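Local coordinates for response regulator aspartate phosphatase I (Bacillus subtilis subsp. subtilis, PDB 4I1A), which dephosphorylates the sporulation phosphotransferase Spo0F and activates gene expression, excision and transfer of the mobile element ICEBs1 by inactivating its repressor ImmR, at residues Lys306-Glu309 against Gly310-Ser314; Gln319-Lys322 against Asn323-Tyr327. All coordinates share one frame; numbering follows the deposited sequence.

Contact 1 of 2, residues Lys306-Glu309 against Gly310-Ser314; sequences KILE and GLFFS
The carbonyl oxygen of Glu309 is gripped by two donors from the residues that follow it: the backbone N of Phe313, and the hydroxyl of Ser314, whose OG lies 2.7 Å from Glu309 O. The two reach the oxygen from opposite faces of the carbonyl plane, the hydroxyl standing 36° out of it, an arrangement likely to hold this peptide group in place. The Ser314 side chain can do this because its OG sits between the backbone N and the carbonyl carbon (chi1 37°), turned back toward the preceding turn; the same OG also takes part in a weak hydrogen bond with Glu317 N. Upstream, Gly310 N to Lys306 O, at 3.0 Å, and Leu311 N to Ile307 O, at 2.9 Å, are ordinary i to i+4 helical bonds. All this belongs to helix 299-313 of a tetratricopeptide array, in which antiparallel helices pack side by side, and residues 306-311 fall within the predicted fifth repeat. The apolar flank of helix 299-313 is built in i, i+4 pairs. Ile307 and Leu311 lie alongside each other and point the same way, CG2 of Ile307 meeting CD2 of Leu311 at 4.0 Å. One residue on, the Leu308 and Phe312 side chains cross at a slant, with Leu308 CD2 at 4.2 Å from Phe312 CE2. The Phe312 CB in turn lies 3.7 Å above the plane of the Phe313 ring, over its centre, while Phe313 also meets the ring of Phe286 on helix 279-295.

Contact 2 of 2, residues Gln319-Lys322 against Asn323-Tyr327; sequences QLIK and NAFSY
Backbone bonds of the i to i+4 kind run through residues 319-327 as one regular helical ladder, from Asn323 N to Gln319 O, 2.8 Å apart and almost perfectly straight at 179°, to Ser326 N on Lys322 O. Among the side chains the principal pair is Ile321 and Phe325, which lie side by side and point the same way. The touching branch is the Ile321 methyl CG2, 3.5 Å from Phe325 CE2 and slightly farther from CD2 of the same ring. Ile321 holds CG2 anti to its own backbone N and beside the carbonyl carbon, while CG1 lies anti to the carbonyl carbon (chi1 -56°); the methyl is thereby directed along the helix to the aromatic ring one turn on. An alanine in place of Phe325 would remove the ring and is likely to leave the Ile321 methyl without its aromatic neighbour one turn on, opening a gap against the adjoining helices. The polar flank is made differently. Lys322 runs out fully extended and crosses the Asn323 amide at a slant, its CD 4.0 Å from Asn323 ND2. Asn323 OD1 is 3.2 Å from Gln319 O, but both are acceptors, and that carbonyl is already served by the backbone N of Asn323. Ser326 OG adds a weak 3.5 Å bond to Lys322 O, which also accepts from Ser326 N. The buried flank faces three helices: Ile321 and Ala324 face helix 299-313, Phe325 reaches Val337, Phe340 and Ser341 of helix 334-351, and on helix 354-373 Ile321 touches Tyr360 and Phe325 touches Met363.

How the contacts relate
Contacts 1 and 2 illustrate how consecutive helices of a repeat array use one local rule to different ends. Helices 299-313 and 318-330 follow each other in the chain, and the contact centres lie about 11 Å apart. Their apolar flanks meet directly: Ile307 CG1 rests 3.6 Å from Ala324 CB, and Leu311 CD1 packs on Ile321 CD1. Both contacts are partly buried, yet contact 1 has no exposed residue among those that touch, whereas contact 2 has four, all polar. Their polar chemistry differs: contact 1, which runs on into the loop at Ser314, adds a short serine hydroxyl bond, while contact 2, within its helix, has the regular ladder and only a weak serine hydroxyl bond.

Contact 1 of 2, residues Lys306-Glu309 against Gly310-Ser314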
ATOM      1  N   LYS A 306     -11.271  14.730   1.680  1.00 48.26           N
ATOM      2  CA  LYS A 306     -11.812  15.690   2.649  1.00 57.04           C
ATOM      3  C   LYS A 306     -10.784  16.171   3.682  1.00 56.31           C
ATOM      4  O   LYS A 306     -10.871  17.305   4.168  1.00 52.14           O
ATOM      5  CB  LYS A 306     -13.075  15.158   3.342  1.00 57.97           C
ATOM      6  CG  LYS A 306     -14.243  14.878   2.394  1.00 66.15           C
ATOM      7  CD  LYS A 306     -14.405  15.977   1.327  1.00 83.91           C
ATOM      8  CE  LYS A 306     -15.095  15.460   0.046  1.00 81.03           C
ATOM      9  NZ  LYS A 306     -14.326  14.360  -0.648  1.00 57.64           N
ATOM     10  N   ILE A 307      -9.816  15.321   4.012  1.00 50.24           N
ATOM     11  CA  ILE A 307      -8.733  15.724   4.910  1.00 44.67           C
ATOM     12  C   ILE A 307      -7.826  16.748   4.224  1.00 42.39           C
ATOM     13  O   ILE A 307      -7.498  17.788   4.802  1.00 43.98           O
ATOM     14  CB  ILE A 307      -7.870  14.523   5.382  1.00 49.66           C
ATOM     15  CG1 ILE A 307      -8.698  13.571   6.256  1.00 48.24           C
ATOM     16  CG2 ILE A 307      -6.625  15.021   6.151  1.00 37.31           C
ATOM     17  CD1 ILE A 307      -7.970  12.239   6.548  1.00 47.42           C
ATOM     18  N   LEU A 308      -7.440  16.461   2.981  1.00 42.85           N
ATOM     19  CA  LEU A 308      -6.659  17.408   2.197  1.00 46.65           C
ATOM     20  C   LEU A 308      -7.423  18.732   2.039  1.00 56.75           C
ATOM     21  O   LEU A 308      -6.854  19.816   2.188  1.00 55.81           O
ATOM     22  CB  LEU A 308      -6.341  16.817   0.821  1.00 47.39           C
ATOM     23  CG  LEU A 308      -5.433  15.585   0.777  1.00 54.38           C
ATOM     24  CD1 LEU A 308      -4.989  15.347  -0.649  1.00 49.82           C
ATOM     25  CD2 LEU A 308      -4.208  15.685   1.739  1.00 41.24           C
ATOM     26  N   GLU A 309      -8.720  18.630   1.756  1.00 52.66           N
ATOM     27  CA  GLU A 309      -9.559  19.804   1.601  1.00 50.42           C
ATOM     28  C   GLU A 309      -9.563  20.683   2.841  1.00 52.66           C
ATOM     29  O   GLU A 309      -9.435  21.912   2.748  1.00 48.81           O
ATOM     30  CB  GLU A 309     -10.995  19.408   1.275  1.00 55.26           C
ATOM     31  CG  GLU A 309     -11.875  20.618   0.969  1.00 53.20           C
ATOM     32  CD  GLU A 309     -13.298  20.217   0.628  1.00 63.95           C
ATOM     33  OE1 GLU A 309     -13.570  18.994   0.583  1.00 67.51           O
ATOM     34  OE2 GLU A 309     -14.143  21.123   0.416  1.00 71.30           O
ATOM     35  N   GLY A 310      -9.714  20.058   4.005  1.00 52.64           N
ATOM     36  CA  GLY A 310      -9.767  20.818   5.245  1.00 52.92           C
ATOM     37  C   GLY A 310      -8.405  21.411   5.557  1.00 48.23           C
ATOM     38  O   GLY A 310      -8.302  22.500   6.100  1.00 52.73           O
ATOM     39  N   LEU A 311      -7.363  20.667   5.209  1.00 47.61           N
ATOM     40  CA  LEU A 311      -5.980  21.087   5.386  1.00 51.69           C
ATOM     41  C   LEU A 311      -5.603  22.209   4.415  1.00 52.93           C
ATOM     42  O   LEU A 311      -4.998  23.191   4.821  1.00 49.85           O
ATOM     43  CB  LEU A 311      -5.074  19.870   5.142  1.00 56.90           C
ATOM     44  CG  LEU A 311      -4.030  19.363   6.140  1.00 61.58           C
ATOM     45  CD1 LEU A 311      -4.396  19.629   7.581  1.00 59.52           C
ATOM     46  CD2 LEU A 311      -3.830  17.877   5.902  1.00 54.63           C
ATOM     47  N   PHE A 312      -5.945  22.070   3.132  1.00 56.73           N
ATOM     48  CA  PHE A 312      -5.362  22.960   2.113  1.00 54.65           C
ATOM     49  C   PHE A 312      -6.328  23.782   1.261  1.00 55.34           C
ATOM     50  O   PHE A 312      -5.966  24.869   0.798  1.00 54.81           O
ATOM     51  CB  PHE A 312      -4.451  22.162   1.152  1.00 59.01           C
ATOM     52  CG  PHE A 312      -3.335  21.406   1.842  1.00 62.27           C
ATOM     53  CD1 PHE A 312      -2.313  22.083   2.496  1.00 63.17           C
ATOM     54  CD2 PHE A 312      -3.298  20.024   1.821  1.00 48.44           C
ATOM     55  CE1 PHE A 312      -1.292  21.389   3.133  1.00 54.25           C
ATOM     56  CE2 PHE A 312      -2.281  19.332   2.457  1.00 54.36           C
ATOM     57  CZ  PHE A 312      -1.270  20.020   3.109  1.00 47.33           C
ATOM     58  N   PHE A 313      -7.528  23.258   1.015  1.00 53.08           N
ATOM     59  CA  PHE A 313      -8.357  23.766  -0.083  1.00 60.91           C
ATOM     60  C   PHE A 313      -9.701  24.389   0.324  1.00 64.73           C
ATOM     61  O   PHE A 313     -10.593  24.577  -0.502  1.00 73.89           O
ATOM     62  CB  PHE A 313      -8.551  22.655  -1.121  1.00 57.77           C
ATOM     63  CG  PHE A 313      -7.253  22.121  -1.669  1.00 54.42           C
ATOM     64  CD1 PHE A 313      -6.308  22.983  -2.217  1.00 56.74           C
ATOM     65  CD2 PHE A 313      -6.962  20.770  -1.604  1.00 50.64           C
ATOM     66  CE1 PHE A 313      -5.109  22.497  -2.718  1.00 56.13           C
ATOM     67  CE2 PHE A 313      -5.753  20.269  -2.100  1.00 48.02           C
ATOM     68  CZ  PHE A 313      -4.832  21.128  -2.657  1.00 48.29           C
ATOM     69  N   SER A 314      -9.832  24.699   1.604  1.00 62.92           N
ATOM     70  CA  SER A 314     -10.965  25.448   2.115  1.00 65.54           C
ATOM     71  C   SER A 314     -10.325  26.651   2.771  1.00 68.99           C
ATOM     72  O   SER A 314      -9.182  26.998   2.451  1.00 74.25           O
ATOM     73  CB  SER A 314     -11.761  24.618   3.124  1.00 69.81           C
ATOM     74  OG  SER A 314     -10.907  23.811   3.929  1.00 66.68           O
TER

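Contact 2 of 2, residues Gln319-Lys322 against Asn323-Tyr327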
ATOM      1  N   GLN A 319     -13.273  21.074  10.598  1.00 64.59           N
ATOM      2  CA  GLN A 319     -14.282  20.054  10.873  1.00 70.04           C
ATOM      3  C   GLN A 319     -14.294  18.974   9.786  1.00 65.56           C
ATOM      4  O   GLN A 319     -14.616  17.818  10.063  1.00 62.53           O
ATOM      5  CB  GLN A 319     -15.675  20.655  11.105  1.00 70.23           C
ATOM      6  CG  GLN A 319     -16.372  21.166   9.861  1.00 88.12           C
ATOM      7  CD  GLN A 319     -15.887  22.541   9.428  1.00 98.98           C
ATOM      8  OE1 GLN A 319     -14.850  23.029   9.891  1.00 91.49           O
ATOM      9  NE2 GLN A 319     -16.644  23.178   8.538  1.00108.20           N
ATOM     10  N   LEU A 320     -13.906  19.348   8.565  1.00 63.06           N
ATOM     11  CA  LEU A 320     -13.800  18.390   7.468  1.00 62.81           C
ATOM     12  C   LEU A 320     -12.765  17.304   7.789  1.00 59.14           C
ATOM     13  O   LEU A 320     -12.965  16.130   7.483  1.00 57.51           O
ATOM     14  CB  LEU A 320     -13.420  19.094   6.157  1.00 61.37           C
ATOM     15  CG  LEU A 320     -14.335  20.143   5.528  1.00 70.65           C
ATOM     16  CD1 LEU A 320     -13.571  20.912   4.447  1.00 61.08           C
ATOM     17  CD2 LEU A 320     -15.606  19.504   4.954  1.00 61.57           C
ATOM     18  N   ILE A 321     -11.647  17.711   8.383  1.00 58.22           N
ATOM     19  CA  ILE A 321     -10.607  16.772   8.802  1.00 56.87           C
ATOM     20  C   ILE A 321     -11.179  15.808   9.852  1.00 56.34           C
ATOM     21  O   ILE A 321     -11.063  14.585   9.721  1.00 51.10           O
ATOM     22  CB  ILE A 321      -9.379  17.529   9.374  1.00 56.13           C
ATOM     23  CG1 ILE A 321      -8.851  18.537   8.340  1.00 52.02           C
ATOM     24  CG2 ILE A 321      -8.272  16.547   9.805  1.00 49.88           C
ATOM     25  CD1 ILE A 321      -7.804  19.492   8.889  1.00 52.76           C
ATOM     26  N   LYS A 322     -11.816  16.384  10.872  1.00 48.67           N
ATOM     27  CA  LYS A 322     -12.511  15.644  11.922  1.00 63.53           C
ATOM     28  C   LYS A 322     -13.523  14.628  11.376  1.00 65.07           C
ATOM     29  O   LYS A 322     -13.405  13.420  11.626  1.00 60.79           O
ATOM     30  CB  LYS A 322     -13.232  16.626  12.846  1.00 68.01           C
ATOM     31  CG  LYS A 322     -13.950  15.984  14.019  1.00 78.91           C
ATOM     32  CD  LYS A 322     -15.004  16.927  14.620  1.00 85.16           C
ATOM     33  CE  LYS A 322     -15.412  16.461  16.014  1.00 85.88           C
ATOM     34  NZ  LYS A 322     -16.347  17.400  16.685  1.00 84.86           N
ATOM     35  N   ASN A 323     -14.515  15.116  10.637  1.00 53.67           N
ATOM     36  CA  ASN A 323     -15.549  14.232  10.102  1.00 53.96           C
ATOM     37  C   ASN A 323     -14.977  13.125   9.223  1.00 48.99           C
ATOM     38  O   ASN A 323     -15.458  12.001   9.231  1.00 46.87           O
ATOM     39  CB  ASN A 323     -16.606  15.027   9.346  1.00 54.65           C
ATOM     40  CG  ASN A 323     -17.280  16.074  10.224  1.00 67.97           C
ATOM     41  OD1 ASN A 323     -17.758  17.098   9.733  1.00 75.77           O
ATOM     42  ND2 ASN A 323     -17.307  15.826  11.532  1.00 65.22           N
ATOM     43  N   ALA A 324     -13.925  13.438   8.486  1.00 40.03           N
ATOM     44  CA  ALA A 324     -13.292  12.429   7.660  1.00 41.53           C
ATOM     45  C   ALA A 324     -12.664  11.319   8.522  1.00 54.00           C
ATOM     46  O   ALA A 324     -12.774  10.136   8.176  1.00 52.41           O
ATOM     47  CB  ALA A 324     -12.265  13.068   6.774  1.00 45.16           C
ATOM     48  N   PHE A 325     -12.024  11.707   9.633  1.00 49.69           N
ATOM     49  CA  PHE A 325     -11.458  10.742  10.589  1.00 54.46           C
ATOM     50  C   PHE A 325     -12.536   9.933  11.283  1.00 52.08           C
ATOM     51  O   PHE A 325     -12.345   8.759  11.575  1.00 52.21           O
ATOM     52  CB  PHE A 325     -10.534  11.413  11.636  1.00 47.72           C
ATOM     53  CG  PHE A 325      -9.137  11.671  11.120  1.00 55.50           C
ATOM     54  CD1 PHE A 325      -8.283  10.616  10.845  1.00 63.06           C
ATOM     55  CD2 PHE A 325      -8.690  12.958  10.885  1.00 64.25           C
ATOM     56  CE1 PHE A 325      -7.006  10.842  10.352  1.00 67.17           C
ATOM     57  CE2 PHE A 325      -7.416  13.190  10.397  1.00 70.26           C
ATOM     58  CZ  PHE A 325      -6.574  12.132  10.127  1.00 66.58           C
ATOM     59  N   SER A 326     -13.667  10.566  11.553  1.00 51.47           N
ATOM     60  CA  SER A 326     -14.821   9.840  12.057  1.00 62.24           C
ATOM     61  C   SER A 326     -15.212   8.756  11.058  1.00 61.82           C
ATOM     62  O   SER A 326     -15.461   7.619  11.446  1.00 63.12           O
ATOM     63  CB  SER A 326     -16.016  10.778  12.275  1.00 74.58           C
ATOM     64  OG  SER A 326     -15.825  11.626  13.388  1.00 84.50           O
ATOM     65  N   TYR A 327     -15.265   9.100   9.771  1.00 56.54           N
ATOM     66  CA  TYR A 327     -15.701   8.110   8.795  1.00 59.62           C
ATOM     67  C   TYR A 327     -14.729   6.940   8.767  1.00 52.49           C
ATOM     68  O   TYR A 327     -15.140   5.778   8.830  1.00 49.20           O
ATOM     69  CB  TYR A 327     -15.880   8.673   7.375  1.00 52.95           C
ATOM     70  CG  TYR A 327     -16.184   7.541   6.415  1.00 58.73           C
ATOM     71  CD1 TYR A 327     -17.487   7.054   6.274  1.00 55.32           C
ATOM     72  CD2 TYR A 327     -15.164   6.911   5.698  1.00 55.04           C
ATOM     73  CE1 TYR A 327     -17.769   5.994   5.424  1.00 57.91           C
ATOM     74  CE2 TYR A 327     -15.436   5.852   4.846  1.00 54.47           C
ATOM     75  CZ  TYR A 327     -16.733   5.397   4.713  1.00 62.34           C
ATOM     76  OH  TYR A 327     -16.983   4.336   3.875  1.00 72.74           O
TER